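Local coordinates for short afifavidin (Afifella pfennigii, PDB 6HDT), which forms a strong non-covalent complex with biotin and 2-iminobiotin as a dimeric bacterial avidin, although its exact role is still obscure, at residues A[21-24]-A[30-33]. Numbering follows the deposited sequence. Where two conformers were deposited one is given.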
# COMPACT_ATOMS: atom_id res chain seq x y z
N SER A 21 -17.73 1.75 -3.11
CA SER A 21 -18.26 0.81 -2.16
C SER A 21 -17.80 1.21 -0.77
O SER A 21 -16.69 1.74 -0.62
CB SER A 21 -17.81 -0.61 -2.49
OG SER A 21 -16.40 -0.79 -2.51
N SER A 22 -18.66 0.98 0.22
CA SER A 22 -18.32 1.33 1.59
C SER A 22 -18.26 0.11 2.49
O SER A 22 -18.97 -0.90 2.31
CB SER A 22 -19.20 2.45 2.17
OG SER A 22 -20.55 2.05 2.28
N TRP A 23 -17.34 0.21 3.43
CA TRP A 23 -16.88 -0.89 4.22
C TRP A 23 -16.72 -0.51 5.68
O TRP A 23 -16.45 0.65 5.99
CB TRP A 23 -15.51 -1.36 3.68
CG TRP A 23 -15.49 -1.61 2.22
CD1 TRP A 23 -15.33 -0.69 1.25
CD2 TRP A 23 -15.67 -2.88 1.54
NE1 TRP A 23 -15.38 -1.28 0.01
CE2 TRP A 23 -15.59 -2.63 0.16
CE3 TRP A 23 -15.87 -4.20 1.97
CZ2 TRP A 23 -15.73 -3.64 -0.80
CZ3 TRP A 23 -16.01 -5.21 1.01
CH2 TRP A 23 -15.93 -4.92 -0.35
N VAL A 24 -16.81 -1.53 6.54
CA VAL A 24 -16.58 -1.45 7.97
C VAL A 24 -15.72 -2.64 8.43
O VAL A 24 -15.87 -3.78 7.98
CB VAL A 24 -17.89 -1.36 8.78
CG1 VAL A 24 -18.68 -2.66 8.74
CG2 VAL A 24 -17.62 -1.00 10.22
N THR A 30 -14.30 2.64 9.21
CA THR A 30 -14.98 2.63 7.93
C THR A 30 -14.05 3.15 6.84
O THR A 30 -13.11 3.98 7.07
CB THR A 30 -16.28 3.46 7.95
OG1 THR A 30 -16.03 4.78 8.44
CG2 THR A 30 -17.34 2.80 8.84
N MET A 31 -14.34 2.70 5.64
CA MET A 31 -13.68 3.27 4.50
C MET A 31 -14.57 3.19 3.30
O MET A 31 -15.45 2.32 3.22
CB MET A 31 -12.35 2.56 4.26
CG MET A 31 -12.47 1.12 3.82
SD MET A 31 -10.90 0.37 3.33
CE MET A 31 -11.57 -1.24 2.91
N THR A 32 -14.30 4.07 2.36
CA THR A 32 -14.90 3.98 1.05
C THR A 32 -13.80 3.77 0.02
O THR A 32 -12.76 4.41 0.05
CB THR A 32 -15.78 5.21 0.73
OG1 THR A 32 -16.88 5.29 1.64
CG2 THR A 32 -16.30 5.16 -0.70
N LEU A 33 -14.06 2.85 -0.91
CA LEU A 33 -13.13 2.52 -1.98
C LEU A 33 -13.71 2.94 -3.30
O LEU A 33 -14.88 2.66 -3.63
CB LEU A 33 -12.83 1.01 -2.03
CG LEU A 33 -12.14 0.42 -0.80
CD1 LEU A 33 -11.95 -1.07 -0.99
CD2 LEU A 33 -10.80 1.10 -0.56
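Trp23 and Met31, and Ser21 and Leu33, form the two hydrogen-bonded pairs of an antiparallel beta hairpin, the first two strands of the eight-stranded avidin barrel; the axes of segments 21-24 and 30-33 approach to 4.7 Å, their directions 157° apart. Four N-H...O=C bonds join the strands, with Trp23 N to Met31 O at 2.8 Å. Ser22 with Thr32, between them, and Val24 with Thr30, next to the turn, make the non-hydrogen-bonded pairs, and their outward N-H and C=O groups continue the sheet to Val128 and Thr126 on one flank and Phe44 and Val46 on the other.

Ser21, Trp23, Met31 and Leu33 share the buried face. Trp23 turns CG away from its own carbonyl carbon and beside its backbone N (chi1 -51°), which brings the five-membered ring back over the strand toward Ser21 and Leu33. Leu33 crosses the indole at about a right angle, with CD1 3.6 Å from Trp23 NE1, while the Met31 chain, extended beyond CG, passes obliquely by the tryptophan, its CG 3.9 Å from Trp23 CB and its CE near Trp23 CG. Flexible, apolar methionine suits this interior, where it also packs against Tyr45, Ile102 and Phe125; Tyr45 probably binds biotin, as in a near-identical avidin, and the Met31 side chain is about 8 Å from the bound biotin.

On the partly exposed face, small beta-branched and hydroxyl side chains fit: Val24 CG2 meets Thr30 CG2 at 4.1 Å, and Ser22 CB lies 3.7 Å from Thr32 OG1. Serine suits buried position 21 for another reason: its hydroxyl gives the indole a polar partner, Trp23 NE1 donating to Ser21 OG over 2.8 Å, with the oxygen 24° out of the ring plane.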